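PDB 2POR: porin, which forms homotrimers in the outer membrane whose channels let small hydrophilic solutes, up to about 0.6 kDa, diffuse passively. Local coordinates for residues Tyr200-Glu205 and His229-Leu234; Ile102-Gly107 and Gly166-Asp171; Ala213-Thr218 and Thr256-Thr261. All blocks are in the same frame, centred on the assembly; numbering follows the deposited sequence.

Contact 1: Tyr200-Glu205 and His229-Leu234. With C8E ((hydroxyethyloxy)tri(ethyloxy)octane), chain H.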
loop_
_atom_site.group_PDB
_atom_site.type_symbol
_atom_site.label_atom_id
_atom_site.label_comp_id
_atom_site.label_asym_id
_atom_site.label_seq_id
_atom_site.Cartn_x
_atom_site.Cartn_y
_atom_site.Cartn_z
ATOM N N TYR A 200 1.420 -35.188 13.320
ATOM C CA TYR A 200 2.782 -35.153 12.800
ATOM C C TYR A 200 3.726 -35.471 13.973
ATOM O O TYR A 200 3.330 -35.353 15.134
ATOM C CB TYR A 200 3.139 -33.762 12.220
ATOM C CG TYR A 200 3.286 -32.678 13.303
ATOM C CD1 TYR A 200 2.176 -32.046 13.857
ATOM C CD2 TYR A 200 4.570 -32.369 13.785
ATOM C CE1 TYR A 200 2.341 -31.119 14.890
ATOM C CE2 TYR A 200 4.741 -31.450 14.816
ATOM C CZ TYR A 200 3.630 -30.832 15.364
ATOM O OH TYR A 200 3.834 -29.933 16.404
ATOM N N TYR A 201 4.946 -35.806 13.652
ATOM C CA TYR A 201 5.974 -35.969 14.628
ATOM C C TYR A 201 7.181 -35.334 13.953
ATOM O O TYR A 201 7.426 -35.555 12.759
ATOM C CB TYR A 201 6.166 -37.458 14.889
ATOM C CG TYR A 201 7.422 -37.679 15.715
ATOM C CD1 TYR A 201 7.334 -37.503 17.082
ATOM C CD2 TYR A 201 8.618 -38.009 15.084
ATOM C CE1 TYR A 201 8.467 -37.656 17.841
ATOM C CE2 TYR A 201 9.755 -38.158 15.844
ATOM C CZ TYR A 201 9.656 -37.980 17.217
ATOM O OH TYR A 201 10.784 -38.128 18.006
ATOM N N ALA A 202 7.979 -34.555 14.696
ATOM C CA ALA A 202 9.169 -33.902 14.142
ATOM C C ALA A 202 10.311 -34.086 15.150
ATOM O O ALA A 202 10.090 -34.069 16.359
ATOM C CB ALA A 202 8.972 -32.378 13.946
ATOM N N ASP A 203 11.515 -34.212 14.659
ATOM C CA ASP A 203 12.656 -34.463 15.493
ATOM C C ASP A 203 13.872 -33.817 14.848
ATOM O O ASP A 203 14.027 -33.898 13.615
ATOM C CB ASP A 203 12.790 -35.986 15.597
ATOM C CG ASP A 203 13.886 -36.427 16.524
ATOM O OD1 ASP A 203 13.683 -36.461 17.735
ATOM O OD2 ASP A 203 14.959 -36.711 16.021
ATOM N N GLY A 204 14.778 -33.176 15.599
ATOM C CA GLY A 204 15.985 -32.663 14.966
ATOM C C GLY A 204 16.852 -31.910 15.954
ATOM O O GLY A 204 16.882 -32.242 17.153
ATOM N N GLU A 205 17.520 -30.875 15.465
ATOM C CA GLU A 205 18.299 -30.052 16.367
ATOM C C GLU A 205 18.271 -28.620 15.918
ATOM O O GLU A 205 18.169 -28.313 14.731
ATOM C CB GLU A 205 19.741 -30.523 16.453
ATOM C CG GLU A 205 20.534 -30.440 15.185
ATOM C CD GLU A 205 21.911 -31.094 15.268
ATOM O OE1 GLU A 205 22.025 -32.163 15.880
ATOM O OE2 GLU A 205 22.849 -30.523 14.689
ATOM N N HIS A 229 15.654 -31.529 19.673
ATOM C CA HIS A 229 14.269 -31.177 19.971
ATOM C C HIS A 229 13.340 -32.190 19.324
ATOM O O HIS A 229 13.728 -32.926 18.399
ATOM C CB HIS A 229 13.878 -29.766 19.428
ATOM C CG HIS A 229 13.910 -29.642 17.881
ATOM N ND1 HIS A 229 14.930 -29.800 17.029
ATOM C CD2 HIS A 229 12.806 -29.307 17.102
ATOM C CE1 HIS A 229 14.507 -29.576 15.801
ATOM N NE2 HIS A 229 13.234 -29.282 15.868
ATOM N N LYS A 230 12.135 -32.202 19.861
ATOM C CA LYS A 230 11.099 -32.942 19.226
ATOM C C LYS A 230 9.821 -32.161 19.351
ATOM O O LYS A 230 9.690 -31.315 20.227
ATOM C CB LYS A 230 10.987 -34.289 19.864
ATOM C CG LYS A 230 10.373 -34.464 21.215
ATOM C CD LYS A 230 10.756 -35.916 21.593
ATOM C CE LYS A 230 12.299 -36.107 21.653
ATOM N NZ LYS A 230 12.758 -37.489 21.608
ATOM N N ALA A 231 8.903 -32.382 18.421
ATOM C CA ALA A 231 7.616 -31.708 18.406
ATOM C C ALA A 231 6.623 -32.726 17.835
ATOM O O ALA A 231 6.976 -33.558 16.979
ATOM C CB ALA A 231 7.701 -30.499 17.489
ATOM N N TYR A 232 5.404 -32.765 18.327
ATOM C CA TYR A 232 4.380 -33.637 17.759
ATOM C C TYR A 232 3.008 -33.074 18.099
ATOM O O TYR A 232 2.874 -32.280 19.045
ATOM C CB TYR A 232 4.525 -35.099 18.278
ATOM C CG TYR A 232 4.786 -35.227 19.767
ATOM C CD1 TYR A 232 6.101 -35.190 20.202
ATOM C CD2 TYR A 232 3.737 -35.344 20.664
ATOM C CE1 TYR A 232 6.370 -35.259 21.549
ATOM C CE2 TYR A 232 4.001 -35.425 22.023
ATOM C CZ TYR A 232 5.323 -35.378 22.451
ATOM O OH TYR A 232 5.616 -35.423 23.812
ATOM N N GLY A 233 1.948 -33.389 17.347
ATOM C CA GLY A 233 0.632 -32.846 17.622
ATOM C C GLY A 233 -0.439 -33.547 16.796
ATOM O O GLY A 233 -0.189 -34.383 15.925
ATOM N N LEU A 234 -1.639 -33.151 17.084
ATOM C CA LEU A 234 -2.772 -33.792 16.484
ATOM C C LEU A 234 -3.916 -32.812 16.427
ATOM O O LEU A 234 -4.035 -32.004 17.371
ATOM C CB LEU A 234 -3.139 -34.935 17.363
ATOM C CG LEU A 234 -4.501 -35.526 17.183
ATOM C CD1 LEU A 234 -4.487 -36.443 15.963
ATOM C CD2 LEU A 234 -4.893 -36.209 18.453
HETATM C C1 C8E H . 3.279 -40.014 12.151
HETATM C C2 C8E H . 2.337 -39.316 13.127
HETATM C C3 C8E H . 2.577 -39.694 14.579
HETATM C C4 C8E H . 1.874 -38.697 15.533
HETATM C C5 C8E H . 1.889 -39.136 17.003
HETATM C C6 C8E H . 1.542 -38.078 18.057
HETATM C C7 C8E H . 0.102 -37.596 18.088
HETATM C C8 C8E H . -0.321 -37.320 19.534
HETATM O O9 C8E H . 0.332 -36.338 20.365
HETATM C C10 C8E H . -0.584 -35.410 20.993
HETATM C C11 C8E H . -0.283 -34.671 22.324
HETATM O O12 C8E H . -0.115 -35.340 23.587
HETATM C C13 C8E H . -1.319 -35.460 24.362
HETATM C C14 C8E H . -1.270 -35.123 25.865
HETATM O O15 C8E H . -1.229 -33.774 26.371
HETATM C C16 C8E H . -2.318 -33.509 27.292
HETATM C C17 C8E H . -2.548 -32.177 28.073
HETATM O O18 C8E H . -2.995 -30.932 27.471
HETATM C C19 C8E H . -4.328 -30.518 27.806
HETATM C C20 C8E H . -5.411 -30.671 26.749
HETATM O O21 C8E H . -6.657 -30.143 27.190
#
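Six backbone hydrogen bonds tie Y200, A202 and G204 to G233, A231 and H229, two per pair; the shortest runs from A202 N to A231 O at 2.7 Å. The N-to-C directions of the segments differ by 174°, hence antiparallel, and their axes approach to 4.6 Å.

Rings pack beside glycines. Y200 CG sits between the backbone N and the carbonyl carbon (chi1 70°), starting the ring toward the partner strand; one face lies over G233 N and over Y232 CA, a CH-pi contact 4.0 Å from the centroid. The H229 imidazole has G204 N over one face and E205 N at its edge, but poor angles exclude hydrogen bonds to ND1; NE2 is hydrogen-bonded to Q183 OE1. A CB on G233 would come within 3.0 Å of Y200 CE1. On these adjacent strands of the 16-stranded porin barrel, Y200, A202, A231 and H229 point inward, where I102 and P103 meet the Y200 ring and Q250 OE1 hydrogen-bonds Y200 OH. An alanine at Y200 would probably open a gap toward I102 and P103 and leave Q250 OE1 without the hydroxyl.

Outward, Y201 CD1 packs 3.9 Å from Y232 CB. K230 NZ stands 4.1 Å from D203 OD1, beyond a salt bridge. O9 of C8E chain H lies at the Y232 ring edge.

Contact 2: Ile102-Gly107 and Gly166-Asp171; sequences IPYLTG and GYEKID
E168 OE1 is gripped twice by T106, through OG1 at 2.9 Å and through the backbone N at 3.0 Å. The two donors approach differently: OG1 arrives on the anti side, 16° out of the carboxylate plane, whereas the amide stands well above that plane, 47° out of it. The T106 rotamer makes the double grip possible, because OG1 sits between the backbone N and the carbonyl carbon (chi1 73°) and so faces the same oxygen as its own amide. The second oxygen, E168 OE2, takes the next amide back along the chain, L105 N, at 3.0 Å. Three bonds to two oxygens thus fix both the position and the rotation of the carboxylate, and the extended E168 side chain spans the distance from strand to loop.

Residues 102-107 belong to the long loop between strands 68-73 and 118-125, which in porins folds into the barrel and narrows the pore; E168 holds it against the inside of strand 161-171. E185 OE2 lies close to E168 OE2, and this neighbouring like charge would probably raise the proton affinity of one of the pair, while the amide donors would offset part of the repulsion.

Apolar and edge contacts flank the carboxylate. Y104 presents its ring edge, CD1 lying 3.7 Å from E168 OE2, while its hydroxyl bonds G84 O. Further along the strand, L105 CG meets I170 CD1 at 3.9 Å, and the two side chains cross obliquely. T106 CG2, on the other branch from OG1, touches I170 CG1 at 3.9 Å and K169 O at 3.5 Å.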
loop_
_atom_site.group_PDB
_atom_site.type_symbol
_atom_site.label_atom_id
_atom_site.label_comp_id
_atom_site.label_asym_id
_atom_site.label_seq_id
_atom_site.Cartn_x
_atom_site.Cartn_y
_atom_site.Cartn_z
ATOM N N ILE A 102 1.925 -25.756 12.389
ATOM C CA ILE A 102 2.897 -26.773 12.680
ATOM C C ILE A 102 4.272 -26.083 12.635
ATOM O O ILE A 102 4.478 -25.208 11.783
ATOM C CB ILE A 102 2.720 -27.931 11.619
ATOM C CG1 ILE A 102 1.448 -28.732 11.950
ATOM C CG2 ILE A 102 3.946 -28.853 11.579
ATOM C CD1 ILE A 102 1.179 -29.871 10.907
ATOM N N PRO A 103 5.247 -26.446 13.507
ATOM C CA PRO A 103 6.524 -25.743 13.631
ATOM C C PRO A 103 7.531 -26.144 12.587
ATOM O O PRO A 103 8.506 -26.849 12.883
ATOM C CB PRO A 103 6.959 -26.039 15.066
ATOM C CG PRO A 103 6.399 -27.418 15.333
ATOM C CD PRO A 103 5.051 -27.373 14.644
ATOM N N TYR A 104 7.321 -25.725 11.335
ATOM C CA TYR A 104 8.284 -26.063 10.313
ATOM C C TYR A 104 9.512 -25.185 10.515
ATOM O O TYR A 104 9.415 -24.033 10.929
ATOM C CB TYR A 104 7.704 -25.838 8.893
ATOM C CG TYR A 104 6.495 -26.749 8.651
ATOM C CD1 TYR A 104 6.701 -28.079 8.362
ATOM C CD2 TYR A 104 5.198 -26.251 8.713
ATOM C CE1 TYR A 104 5.601 -28.897 8.139
ATOM C CE2 TYR A 104 4.103 -27.073 8.484
ATOM C CZ TYR A 104 4.335 -28.395 8.200
ATOM O OH TYR A 104 3.308 -29.271 8.007
ATOM N N LEU A 105 10.658 -25.774 10.205
ATOM C CA LEU A 105 11.926 -25.090 10.331
ATOM C C LEU A 105 12.174 -24.080 9.220
ATOM O O LEU A 105 12.794 -23.050 9.485
ATOM C CB LEU A 105 13.081 -26.155 10.376
ATOM C CG LEU A 105 14.573 -25.703 10.595
ATOM C CD1 LEU A 105 14.713 -25.122 12.002
ATOM C CD2 LEU A 105 15.520 -26.875 10.420
ATOM N N THR A 106 11.757 -24.296 7.948
ATOM C CA THR A 106 12.139 -23.395 6.858
ATOM C C THR A 106 10.913 -22.810 6.132
ATOM O O THR A 106 9.782 -23.224 6.432
ATOM C CB THR A 106 13.096 -24.142 5.829
ATOM O OG1 THR A 106 12.298 -25.070 5.075
ATOM C CG2 THR A 106 14.306 -24.847 6.526
ATOM N N GLY A 107 11.146 -21.862 5.202
ATOM C CA GLY A 107 10.125 -21.247 4.358
ATOM C C GLY A 107 9.220 -20.435 5.228
ATOM O O GLY A 107 9.479 -20.234 6.420
ATOM N N GLY A 166 9.182 -35.278 5.429
ATOM C CA GLY A 166 9.895 -34.114 4.989
ATOM C C GLY A 166 11.179 -33.990 5.781
ATOM O O GLY A 166 11.310 -34.546 6.873
ATOM N N TYR A 167 12.112 -33.304 5.190
ATOM C CA TYR A 167 13.366 -33.082 5.798
ATOM C C TYR A 167 13.708 -31.673 5.411
ATOM O O TYR A 167 13.801 -31.277 4.252
ATOM C CB TYR A 167 14.317 -34.059 5.237
ATOM C CG TYR A 167 15.675 -33.766 5.779
ATOM C CD1 TYR A 167 15.994 -34.064 7.095
ATOM C CD2 TYR A 167 16.561 -33.140 4.930
ATOM C CE1 TYR A 167 17.248 -33.710 7.555
ATOM C CE2 TYR A 167 17.810 -32.780 5.386
ATOM C CZ TYR A 167 18.136 -33.069 6.694
ATOM O OH TYR A 167 19.384 -32.681 7.134
ATOM N N GLU A 168 14.055 -30.964 6.462
ATOM C CA GLU A 168 14.390 -29.562 6.374
ATOM C C GLU A 168 15.727 -29.225 7.031
ATOM O O GLU A 168 16.063 -29.792 8.079
ATOM C CB GLU A 168 13.341 -28.760 7.070
ATOM C CG GLU A 168 11.866 -29.039 6.780
ATOM C CD GLU A 168 10.996 -27.964 7.385
ATOM O OE1 GLU A 168 10.899 -26.882 6.817
ATOM O OE2 GLU A 168 10.399 -28.177 8.420
ATOM N N LYS A 169 16.482 -28.304 6.472
ATOM C CA LYS A 169 17.701 -27.861 7.124
ATOM C C LYS A 169 18.069 -26.400 6.881
ATOM O O LYS A 169 17.657 -25.782 5.884
ATOM C CB LYS A 169 18.828 -28.756 6.693
ATOM C CG LYS A 169 19.090 -28.668 5.238
ATOM C CD LYS A 169 20.370 -29.403 5.124
ATOM C CE LYS A 169 21.190 -28.593 4.145
ATOM N NZ LYS A 169 22.587 -28.991 4.245
ATOM N N ILE A 170 18.785 -25.785 7.852
ATOM C CA ILE A 170 19.313 -24.418 7.722
ATOM C C ILE A 170 20.834 -24.506 7.949
ATOM O O ILE A 170 21.294 -25.039 8.950
ATOM C CB ILE A 170 18.686 -23.413 8.760
ATOM C CG1 ILE A 170 17.152 -23.336 8.667
ATOM C CG2 ILE A 170 19.318 -22.040 8.489
ATOM C CD1 ILE A 170 16.498 -22.405 9.683
ATOM N N ASP A 171 21.630 -24.113 6.980
ATOM C CA ASP A 171 23.059 -23.991 7.072
ATOM C C ASP A 171 23.440 -22.596 7.475
ATOM O O ASP A 171 23.101 -21.605 6.827
ATOM C CB ASP A 171 23.740 -24.241 5.768
ATOM C CG ASP A 171 23.534 -25.662 5.288
ATOM O OD1 ASP A 171 23.319 -26.556 6.115
ATOM O OD2 ASP A 171 23.573 -25.851 4.075
#

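Contact 3: Ala213-Thr218 and Thr256-Thr261. With C8E ((hydroxyethyloxy)tri(ethyloxy)octane), chain E.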
loop_
_atom_site.group_PDB
_atom_site.type_symbol
_atom_site.label_atom_id
_atom_site.label_comp_id
_atom_site.label_asym_id
_atom_site.label_seq_id
_atom_site.Cartn_x
_atom_site.Cartn_y
_atom_site.Cartn_z
ATOM N N ALA A 213 15.248 -18.355 22.518
ATOM C CA ALA A 213 14.368 -17.245 22.105
ATOM C C ALA A 213 12.925 -17.725 21.866
ATOM O O ALA A 213 12.004 -16.950 22.117
ATOM C CB ALA A 213 14.897 -16.597 20.833
ATOM N N VAL A 214 12.668 -18.992 21.468
ATOM C CA VAL A 214 11.315 -19.555 21.377
ATOM C C VAL A 214 10.646 -19.385 22.718
ATOM O O VAL A 214 9.471 -19.024 22.749
ATOM C CB VAL A 214 11.275 -21.085 21.064
ATOM C CG1 VAL A 214 9.866 -21.704 21.174
ATOM C CG2 VAL A 214 11.798 -21.255 19.676
ATOM N N PHE A 215 11.371 -19.624 23.834
ATOM C CA PHE A 215 10.788 -19.540 25.176
ATOM C C PHE A 215 11.013 -18.197 25.839
ATOM O O PHE A 215 10.744 -18.001 27.032
ATOM C CB PHE A 215 11.340 -20.677 26.065
ATOM C CG PHE A 215 10.813 -22.070 25.704
ATOM C CD1 PHE A 215 9.643 -22.519 26.278
ATOM C CD2 PHE A 215 11.481 -22.853 24.783
ATOM C CE1 PHE A 215 9.146 -23.750 25.917
ATOM C CE2 PHE A 215 10.976 -24.081 24.426
ATOM C CZ PHE A 215 9.813 -24.522 24.992
ATOM N N ASP A 216 11.450 -17.246 25.015
ATOM C CA ASP A 216 11.667 -15.886 25.418
ATOM C C ASP A 216 12.755 -15.773 26.493
ATOM O O ASP A 216 12.613 -14.996 27.454
ATOM C CB ASP A 216 10.328 -15.355 25.905
ATOM C CG ASP A 216 10.144 -13.889 25.642
ATOM O OD1 ASP A 216 10.704 -13.401 24.658
ATOM O OD2 ASP A 216 9.440 -13.252 26.424
ATOM N N LEU A 217 13.827 -16.559 26.334
ATOM C CA LEU A 217 14.906 -16.623 27.319
ATOM C C LEU A 217 16.100 -15.895 26.736
ATOM O O LEU A 217 16.296 -15.970 25.510
ATOM C CB LEU A 217 15.269 -18.080 27.614
ATOM C CG LEU A 217 14.176 -18.958 28.211
ATOM C CD1 LEU A 217 14.701 -20.354 28.311
ATOM C CD2 LEU A 217 13.722 -18.429 29.535
ATOM N N THR A 218 16.847 -15.111 27.541
ATOM C CA THR A 218 18.054 -14.423 27.022
ATOM C C THR A 218 19.070 -15.434 26.495
ATOM O O THR A 218 19.139 -16.566 27.008
ATOM C CB THR A 218 18.809 -13.504 28.120
ATOM O OG1 THR A 218 18.652 -14.010 29.428
ATOM C CG2 THR A 218 18.289 -12.103 28.054
ATOM N N THR A 256 17.370 -29.570 27.236
ATOM C CA THR A 256 18.130 -28.672 28.089
ATOM C C THR A 256 17.439 -27.319 28.176
ATOM O O THR A 256 17.891 -26.524 28.997
ATOM C CB THR A 256 19.640 -28.403 27.638
ATOM O OG1 THR A 256 19.645 -27.520 26.547
ATOM C CG2 THR A 256 20.374 -29.663 27.233
ATOM N N ILE A 257 16.370 -26.954 27.441
ATOM C CA ILE A 257 15.769 -25.621 27.565
ATOM C C ILE A 257 14.456 -25.842 28.252
ATOM O O ILE A 257 14.382 -25.637 29.456
ATOM C CB ILE A 257 15.504 -24.911 26.190
ATOM C CG1 ILE A 257 16.777 -24.901 25.341
ATOM C CG2 ILE A 257 14.903 -23.534 26.449
ATOM C CD1 ILE A 257 18.048 -24.354 25.962
ATOM N N ASP A 258 13.418 -26.319 27.564
ATOM C CA ASP A 258 12.120 -26.479 28.180
ATOM C C ASP A 258 11.184 -27.240 27.203
ATOM O O ASP A 258 11.607 -27.577 26.098
ATOM C CB ASP A 258 11.548 -25.089 28.512
ATOM C CG ASP A 258 10.562 -25.069 29.699
ATOM O OD1 ASP A 258 10.237 -26.121 30.291
ATOM O OD2 ASP A 258 10.105 -23.974 30.046
ATOM N N ASP A 259 9.960 -27.524 27.644
ATOM C CA ASP A 259 8.909 -28.151 26.872
ATOM C C ASP A 259 7.652 -27.335 27.094
ATOM O O ASP A 259 7.555 -26.579 28.065
ATOM C CB ASP A 259 8.642 -29.596 27.303
ATOM C CG ASP A 259 8.343 -29.826 28.785
ATOM O OD1 ASP A 259 7.254 -29.514 29.246
ATOM O OD2 ASP A 259 9.216 -30.327 29.484
ATOM N N VAL A 260 6.689 -27.416 26.184
ATOM C CA VAL A 260 5.421 -26.732 26.346
ATOM C C VAL A 260 4.404 -27.594 25.579
ATOM O O VAL A 260 4.744 -28.266 24.595
ATOM C CB VAL A 260 5.562 -25.274 25.774
ATOM C CG1 VAL A 260 5.972 -25.246 24.295
ATOM C CG2 VAL A 260 4.245 -24.566 26.025
ATOM N N THR A 261 3.195 -27.631 26.121
ATOM C CA THR A 261 2.037 -28.224 25.487
ATOM C C THR A 261 1.076 -27.049 25.306
ATOM O O THR A 261 0.792 -26.290 26.245
ATOM C CB THR A 261 1.408 -29.315 26.388
ATOM O OG1 THR A 261 2.385 -30.366 26.458
ATOM C CG2 THR A 261 0.035 -29.803 25.872
HETATM C C1 C8E E . 11.649 -26.049 14.977
HETATM C C2 C8E E . 11.479 -24.550 15.025
HETATM C C3 C8E E . 10.340 -24.308 15.955
HETATM C C4 C8E E . 10.160 -22.818 15.897
HETATM C C5 C8E E . 8.716 -22.400 16.145
HETATM C C6 C8E E . 8.117 -22.897 17.457
HETATM C C7 C8E E . 6.816 -22.166 17.839
HETATM C C8 C8E E . 6.388 -22.802 19.134
HETATM O O9 C8E E . 5.428 -22.203 19.978
HETATM C C10 C8E E . 5.890 -22.115 21.322
HETATM C C11 C8E E . 4.770 -21.810 22.258
HETATM O O12 C8E E . 5.029 -21.093 23.454
HETATM C C13 C8E E . 4.844 -19.680 23.305
HETATM C C14 C8E E . 6.035 -18.778 23.653
HETATM O O15 C8E E . 6.653 -18.910 24.952
HETATM C C16 C8E E . 6.674 -17.701 25.744
HETATM C C17 C8E E . 5.783 -17.643 27.011
HETATM O O18 C8E E . 5.972 -16.760 28.152
HETATM C C19 C8E E . 6.934 -17.275 29.120
HETATM C C20 C8E E . 6.457 -17.544 30.565
HETATM O O21 C8E E . 5.065 -17.893 30.558
#
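F215 and D258 have the nearest CA atoms, 7.7 Å apart, so no backbones pair; the F215 ring meets side chains and the D258 carbonyl, CZ lying 3.7 Å from D258 O.

That ring carries most of the contact. F215 CG is anti to the carbonyl carbon, beside the backbone N (chi1 -72°), which starts the ring toward strand 258-272. D258 CB sits over the centre of one face, 3.8 Å from the centroid and 13° off the ring normal, a CH-pi contact. Around it, I257 CG2 approaches CD2 of F215 at 3.9 Å, and V260 CG1 approaches CE1 of F215 at 3.9 Å. L217 CD1 meets I257 CG2 at 3.7 Å, so this methyl joins both loop side chains. D258 also takes a weak bond from D259 N to its OD1. At the helix end, C14 of the C8E molecule of chain E lies 3.6 Å from V214 O.

I257 and D258 both face I254, a classic beta bulge where strands 243-254 and 258-272 meet. Helix 208-214 closes in a Schellman motif, with D216 (phi 63°) as C-prime residue. F215 also touches I254, V214 touches L252 and I257 touches R212; the helix end therefore packs on strands 243-254 and 258-272.

All three contacts engage the barrel sheet, but they differ in burial. In contact 2 five of six touching residues are buried and none is exposed; contact 1 is partly buried, again with none exposed, and contact 3 includes exposed residues. Their chemistry differs likewise: contact 2 relies on a carboxylate with directed hydrogen bonds, contact 1 on backbone pairing within the wall, contact 3 on apolar and CH-pi packing. Contacts 1 and 2 touch directly, the pore loop lying against the wall that contact 1 builds. Contact 3 meets neither, although helix 208-214 follows the first strand of contact 1 and precedes the second, so their segments alternate along the chain.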